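Local coordinates for protein peptide amidase (Stenotrophomonas maltophilia, PDB 1M22) that probably hydrolyses amide bonds, including those of peptide amides, as a member of the amidase signature family, at residues R67-D71 and G72-G76; D15-A18 and R19-A22. All coordinates share one frame; numbering follows the deposited sequence.

Contact 1 of 2, residues R67-D71 and G72-G76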
ATOM      1  N   ARG A  67      27.839   2.438 -12.104  1.00 11.15           N
ATOM      2  CA  ARG A  67      28.759   2.080 -13.179  1.00 12.13           C
ATOM      3  C   ARG A  67      28.028   2.217 -14.515  1.00 13.02           C
ATOM      4  O   ARG A  67      28.580   2.738 -15.487  1.00 13.69           O
ATOM      5  CB  ARG A  67      29.281   0.649 -13.002  1.00 12.96           C
ATOM      6  CG  ARG A  67      30.443   0.525 -12.012  1.00 13.79           C
ATOM      7  CD  ARG A  67      31.039  -0.881 -12.010  1.00 15.95           C
ATOM      8  NE  ARG A  67      30.212  -1.845 -11.288  1.00 17.02           N
ATOM      9  CZ  ARG A  67      30.194  -1.978  -9.966  1.00 15.93           C
ATOM     10  NH1 ARG A  67      30.962  -1.213  -9.202  1.00 15.06           N
ATOM     11  NH2 ARG A  67      29.402  -2.879  -9.406  1.00 16.53           N
ATOM     12  N   GLU A  68      26.778   1.764 -14.558  1.00 11.63           N
ATOM     13  CA  GLU A  68      25.984   1.859 -15.780  1.00 12.30           C
ATOM     14  C   GLU A  68      25.796   3.325 -16.159  1.00 14.09           C
ATOM     15  O   GLU A  68      25.895   3.687 -17.332  1.00 14.26           O
ATOM     16  CB  GLU A  68      24.620   1.187 -15.588  1.00 13.61           C
ATOM     17  CG  GLU A  68      24.704  -0.308 -15.320  1.00 12.50           C
ATOM     18  CD  GLU A  68      23.359  -0.933 -14.995  1.00 15.42           C
ATOM     19  OE1 GLU A  68      22.452  -0.206 -14.530  1.00 15.42           O
ATOM     20  OE2 GLU A  68      23.211  -2.158 -15.186  1.00 15.66           O
ATOM     21  N   ARG A  69      25.532   4.171 -15.168  1.00 12.23           N
ATOM     22  CA  ARG A  69      25.346   5.592 -15.431  1.00 14.21           C
ATOM     23  C   ARG A  69      26.621   6.187 -16.026  1.00 14.87           C
ATOM     24  O   ARG A  69      26.570   6.908 -17.021  1.00 17.39           O
ATOM     25  CB  ARG A  69      24.978   6.337 -14.145  1.00 14.60           C
ATOM     26  CG  ARG A  69      24.702   7.825 -14.351  1.00 14.80           C
ATOM     27  CD  ARG A  69      24.362   8.524 -13.040  1.00 16.13           C
ATOM     28  NE  ARG A  69      23.104   8.057 -12.460  1.00 13.95           N
ATOM     29  CZ  ARG A  69      21.897   8.478 -12.833  1.00 14.66           C
ATOM     30  NH1 ARG A  69      21.763   9.383 -13.793  1.00 15.60           N
ATOM     31  NH2 ARG A  69      20.819   7.992 -12.234  1.00 13.90           N
ATOM     32  N   ARG A  70      27.764   5.877 -15.420  1.00 16.23           N
ATOM     33  CA  ARG A  70      29.037   6.394 -15.910  1.00 18.77           C
ATOM     34  C   ARG A  70      29.332   5.862 -17.313  1.00 19.63           C
ATOM     35  O   ARG A  70      30.082   6.478 -18.072  1.00 21.21           O
ATOM     36  CB  ARG A  70      30.177   6.016 -14.954  1.00 19.83           C
ATOM     37  CG  ARG A  70      29.987   6.521 -13.522  1.00 23.63           C
ATOM     38  CD  ARG A  70      31.313   6.629 -12.770  1.00 24.57           C
ATOM     39  NE  ARG A  70      31.977   5.342 -12.582  1.00 26.52           N
ATOM     40  CZ  ARG A  70      31.609   4.423 -11.692  1.00 27.36           C
ATOM     41  NH1 ARG A  70      30.575   4.643 -10.895  1.00 25.93           N
ATOM     42  NH2 ARG A  70      32.279   3.282 -11.601  1.00 28.05           N
ATOM     43  N   ASP A  71      28.729   4.727 -17.654  1.00 19.61           N
ATOM     44  CA  ASP A  71      28.920   4.108 -18.964  1.00 22.21           C
ATOM     45  C   ASP A  71      27.883   4.606 -19.969  1.00 23.00           C
ATOM     46  O   ASP A  71      27.920   4.241 -21.145  1.00 24.06           O
ATOM     47  CB  ASP A  71      28.827   2.584 -18.839  1.00 25.24           C
ATOM     48  CG  ASP A  71      29.270   1.866 -20.098  1.00 29.66           C
ATOM     49  OD1 ASP A  71      30.418   2.087 -20.541  1.00 33.12           O
ATOM     50  OD2 ASP A  71      28.475   1.075 -20.644  1.00 32.11           O
ATOM     51  N   GLY A  72      26.958   5.436 -19.498  1.00 22.57           N
ATOM     52  CA  GLY A  72      25.928   5.976 -20.368  1.00 23.27           C
ATOM     53  C   GLY A  72      24.811   5.001 -20.690  1.00 23.26           C
ATOM     54  O   GLY A  72      24.217   5.065 -21.768  1.00 24.11           O
ATOM     55  N   ARG A  73      24.514   4.099 -19.760  1.00 21.66           N
ATOM     56  CA  ARG A  73      23.460   3.112 -19.962  1.00 21.08           C
ATOM     57  C   ARG A  73      22.356   3.237 -18.916  1.00 20.01           C
ATOM     58  O   ARG A  73      22.177   2.353 -18.075  1.00 20.28           O
ATOM     59  CB  ARG A  73      24.051   1.699 -19.926  1.00 23.94           C
ATOM     60  CG  ARG A  73      25.090   1.442 -21.009  1.00 27.90           C
ATOM     61  CD  ARG A  73      25.632   0.024 -20.939  1.00 31.14           C
ATOM     62  NE  ARG A  73      26.648  -0.219 -21.960  1.00 35.50           N
ATOM     63  CZ  ARG A  73      27.299  -1.369 -22.111  1.00 37.35           C
ATOM     64  NH1 ARG A  73      27.042  -2.391 -21.306  1.00 38.26           N
ATOM     65  NH2 ARG A  73      28.210  -1.495 -23.067  1.00 38.61           N
ATOM     66  N   LEU A  74      21.614   4.339 -18.978  1.00 17.89           N
ATOM     67  CA  LEU A  74      20.528   4.593 -18.037  1.00 17.41           C
ATOM     68  C   LEU A  74      19.290   3.756 -18.341  1.00 15.84           C
ATOM     69  O   LEU A  74      18.963   3.501 -19.502  1.00 18.89           O
ATOM     70  CB  LEU A  74      20.168   6.080 -18.047  1.00 18.48           C
ATOM     71  CG  LEU A  74      21.271   7.008 -17.530  1.00 19.67           C
ATOM     72  CD1 LEU A  74      20.849   8.454 -17.711  1.00 22.93           C
ATOM     73  CD2 LEU A  74      21.550   6.708 -16.064  1.00 20.65           C
ATOM     74  N   ARG A  75      18.593   3.346 -17.287  1.00 13.49           N
ATOM     75  CA  ARG A  75      17.404   2.509 -17.418  1.00 12.73           C
ATOM     76  C   ARG A  75      16.077   3.259 -17.376  1.00 12.70           C
ATOM     77  O   ARG A  75      15.038   2.697 -17.723  1.00 16.64           O
ATOM     78  CB  ARG A  75      17.419   1.440 -16.326  1.00 12.30           C
ATOM     79  CG  ARG A  75      18.550   0.439 -16.477  1.00 12.11           C
ATOM     80  CD  ARG A  75      18.835  -0.268 -15.166  1.00 11.47           C
ATOM     81  NE  ARG A  75      19.886  -1.269 -15.306  1.00 12.44           N
ATOM     82  CZ  ARG A  75      19.698  -2.482 -15.812  1.00 14.47           C
ATOM     83  NH1 ARG A  75      18.491  -2.851 -16.224  1.00 15.12           N
ATOM     84  NH2 ARG A  75      20.716  -3.327 -15.909  1.00 17.15           N
ATOM     85  N   GLY A  76      16.106   4.515 -16.948  1.00 11.69           N
ATOM     86  CA  GLY A  76      14.878   5.283 -16.880  1.00 11.14           C
ATOM     87  C   GLY A  76      14.784   6.167 -15.651  1.00  9.99           C
ATOM     88  O   GLY A  76      15.765   6.337 -14.926  1.00 10.87           O
TER

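Contact 2 of 2, residues D15-A18 and R19-A22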
ATOM      1  N   ASP A  15      13.602  14.723  -8.494  1.00 10.19           N
ATOM      2  CA  ASP A  15      14.682  15.597  -8.055  1.00 11.70           C
ATOM      3  C   ASP A  15      15.938  14.785  -7.759  1.00 11.70           C
ATOM      4  O   ASP A  15      17.042  15.194  -8.112  1.00 12.91           O
ATOM      5  CB  ASP A  15      14.253  16.403  -6.828  1.00 15.39           C
ATOM      6  CG  ASP A  15      13.218  17.460  -7.164  1.00 22.72           C
ATOM      7  OD1 ASP A  15      13.518  18.341  -7.997  1.00 29.42           O
ATOM      8  OD2 ASP A  15      12.104  17.409  -6.603  1.00 27.96           O
ATOM      9  N   LEU A  16      15.777  13.633  -7.113  1.00 10.48           N
ATOM     10  CA  LEU A  16      16.924  12.780  -6.821  1.00 10.23           C
ATOM     11  C   LEU A  16      17.540  12.345  -8.148  1.00 10.09           C
ATOM     12  O   LEU A  16      18.765  12.310  -8.297  1.00 10.83           O
ATOM     13  CB  LEU A  16      16.487  11.548  -6.020  1.00  9.74           C
ATOM     14  CG  LEU A  16      16.020  11.809  -4.584  1.00 10.55           C
ATOM     15  CD1 LEU A  16      15.443  10.528  -3.996  1.00 11.60           C
ATOM     16  CD2 LEU A  16      17.181  12.321  -3.732  1.00 11.98           C
ATOM     17  N   GLN A  17      16.685  12.023  -9.115  1.00  9.52           N
ATOM     18  CA  GLN A  17      17.150  11.601 -10.431  1.00 10.34           C
ATOM     19  C   GLN A  17      17.891  12.744 -11.123  1.00 10.39           C
ATOM     20  O   GLN A  17      18.930  12.530 -11.745  1.00 10.77           O
ATOM     21  CB  GLN A  17      15.968  11.140 -11.291  1.00  9.77           C
ATOM     22  CG  GLN A  17      16.374  10.536 -12.632  1.00  9.58           C
ATOM     23  CD  GLN A  17      17.358   9.396 -12.474  1.00 10.74           C
ATOM     24  OE1 GLN A  17      18.500   9.476 -12.927  1.00 12.91           O
ATOM     25  NE2 GLN A  17      16.923   8.328 -11.821  1.00  9.79           N
ATOM     26  N   ALA A  18      17.363  13.958 -11.005  1.00 10.79           N
ATOM     27  CA  ALA A  18      18.001  15.120 -11.613  1.00 11.59           C
ATOM     28  C   ALA A  18      19.384  15.332 -11.002  1.00 12.26           C
ATOM     29  O   ALA A  18      20.342  15.643 -11.711  1.00 13.71           O
ATOM     30  CB  ALA A  18      17.142  16.361 -11.408  1.00 12.84           C
ATOM     31  N   ARG A  19      19.489  15.168  -9.687  1.00 11.77           N
ATOM     32  CA  ARG A  19      20.768  15.343  -9.006  1.00 13.17           C
ATOM     33  C   ARG A  19      21.798  14.321  -9.475  1.00 13.45           C
ATOM     34  O   ARG A  19      22.957  14.664  -9.714  1.00 15.53           O
ATOM     35  CB  ARG A  19      20.594  15.228  -7.491  1.00 14.01           C
ATOM     36  CG  ARG A  19      19.712  16.297  -6.877  1.00 16.90           C
ATOM     37  CD  ARG A  19      19.655  16.140  -5.367  1.00 21.08           C
ATOM     38  NE  ARG A  19      18.710  17.060  -4.743  1.00 23.76           N
ATOM     39  CZ  ARG A  19      18.563  17.198  -3.429  1.00 24.27           C
ATOM     40  NH1 ARG A  19      19.302  16.477  -2.596  1.00 25.62           N
ATOM     41  NH2 ARG A  19      17.674  18.056  -2.947  1.00 26.09           N
ATOM     42  N   MET A  20      21.383  13.063  -9.605  1.00 11.31           N
ATOM     43  CA  MET A  20      22.296  12.021 -10.053  1.00 12.05           C
ATOM     44  C   MET A  20      22.685  12.247 -11.510  1.00 12.73           C
ATOM     45  O   MET A  20      23.834  12.039 -11.893  1.00 15.07           O
ATOM     46  CB  MET A  20      21.658  10.634  -9.890  1.00 11.71           C
ATOM     47  CG  MET A  20      21.460  10.209  -8.436  1.00 11.49           C
ATOM     48  SD  MET A  20      20.963   8.475  -8.230  1.00 13.70           S
ATOM     49  CE  MET A  20      19.206   8.572  -8.562  1.00 12.91           C
ATOM     50  N   THR A  21      21.727  12.690 -12.316  1.00 12.11           N
ATOM     51  CA  THR A  21      21.972  12.943 -13.730  1.00 13.33           C
ATOM     52  C   THR A  21      22.912  14.134 -13.932  1.00 14.89           C
ATOM     53  O   THR A  21      23.610  14.217 -14.944  1.00 17.16           O
ATOM     54  CB  THR A  21      20.639  13.183 -14.474  1.00 13.74           C
ATOM     55  OG1 THR A  21      19.817  12.015 -14.345  1.00 14.50           O
ATOM     56  CG2 THR A  21      20.878  13.462 -15.953  1.00 14.82           C
ATOM     57  N   ALA A  22      22.939  15.041 -12.960  1.00 16.23           N
ATOM     58  CA  ALA A  22      23.802  16.217 -13.034  1.00 16.51           C
ATOM     59  C   ALA A  22      25.172  15.921 -12.426  1.00 18.64           C
ATOM     60  O   ALA A  22      26.054  16.781 -12.416  1.00 19.92           O
ATOM     61  CB  ALA A  22      23.154  17.387 -12.312  1.00 16.85           C
TER

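Contact 1 of 2, residues R67-D71 and G72-G76
Arg75 grips Glu68 side-on: its NE lies 2.9 Å from Glu68 OE1 and its NH2 2.8 Å from Glu68 OE2, a two-bond salt bridge whose hydrogen bonds are both nearly straight. The oxygens are met on their syn sides and lie almost in the guanidinium plane, although the two flat groups are turned 32° apart. An extended Glu68 chain beyond CG carries the carboxylate out to this grip, and Arg65 supplies OE2 with a second salt bridge. Asp71 runs alongside Arg73, and its OD2 forms a salt bridge to Arg73 NE at 2.6 Å, coming over a guanidinium face. Leu74 lays CD2 over one face of the Arg69 guanidinium, 3.5 Å from NH1, while Arg69 NH2 hydrogen-bonds Gln17 OE1.

A Schellman motif sets these side chains in place. Arg73 N donates to Glu68 O at 2.8 Å, and Gly72, at positive phi, gives its N-H to Arg69 O from above the carbonyl plane. The backbone thereby turns off helix 58-70 into the exposed loop leading to strand 82-86; there His79 touches Glu68, Arg69 and Leu74, and Arg75 NH1 reaches Asp119 O at the end of helix 112-119.

Contact 2 of 2, residues D15-A18 and R19-A22
Thr21 meets the backbone of Gln17 twice. Its OG1 donates to Gln17 O at 2.8 Å and its own N does so at 2.9 Å, the two arriving from opposite faces of the carbonyl plane. The hydroxyl comes from above that plane, whereas the amide lies closer to it. A chi1 of -60° sets OG1 beside the backbone N and turns it back over the preceding turn, the usual way a helical threonine bonds to the carbonyl four residues earlier. Further i to i+4 backbone bonds join Arg19 to Asp15, Met20 to Leu16 and Ala22 to Ala18; the last is the most bent, with an N-H...O angle of 131° where the helix gives out.

The Gln17 side chain makes a close polar approach to the same threonine, OE1 coming to 3.2 Å from Thr21 OG1 as the two chains cross obliquely, though the hydroxyl is given to Gln17 O. The bend at chi2 (55°) brings the Gln17 amide round to this side. OE1 accepts a hydrogen bond from Arg69 NH2, while NE2 donates to Pro77 O and His79 O.

Carbon atoms also pack against the preceding turn. Met20 CG lies 3.4 Å from Leu16 O, and its terminal CE is 4.0 Å from Gln17 NE2, the two chains crossing at about a right angle. The aliphatic part of Arg19 runs past the previous turn, with CG 3.1 Å from Asp15 O. Leu16 itself packs on Leu30 and Tyr34 of helix 27-43, and Met20 on Ile81.

Leu16 and Met20 are thus buried, whereas Gln17 and Thr21 turn polar groups toward Arg69. Gln17, its amide bonded at both ends, is fixed in rotation, and its carbonyl oxygen, accepting two bonds from Thr21, is doubly satisfied in the last turn.

How the contacts relate
From the N terminus, contact 2 comes first, within helix 13-21, and is complete before the chain continues through helix 27-43 and strand 51-54 to contact 1 at the end of helix 58-70. The two contacts therefore stand in series, neither nesting nor crossing, and each closes only a local turn. In space they lie about 13 Å apart between centres and touch through Arg69, whose NH2 is 2.8 Å from Gln17 OE1, a probable hydrogen bond, and 3.6 Å from Met20 CB. The N-terminal helix is thus tied to the helix end that precedes strand 82-86 of the central sheet, away from the active site.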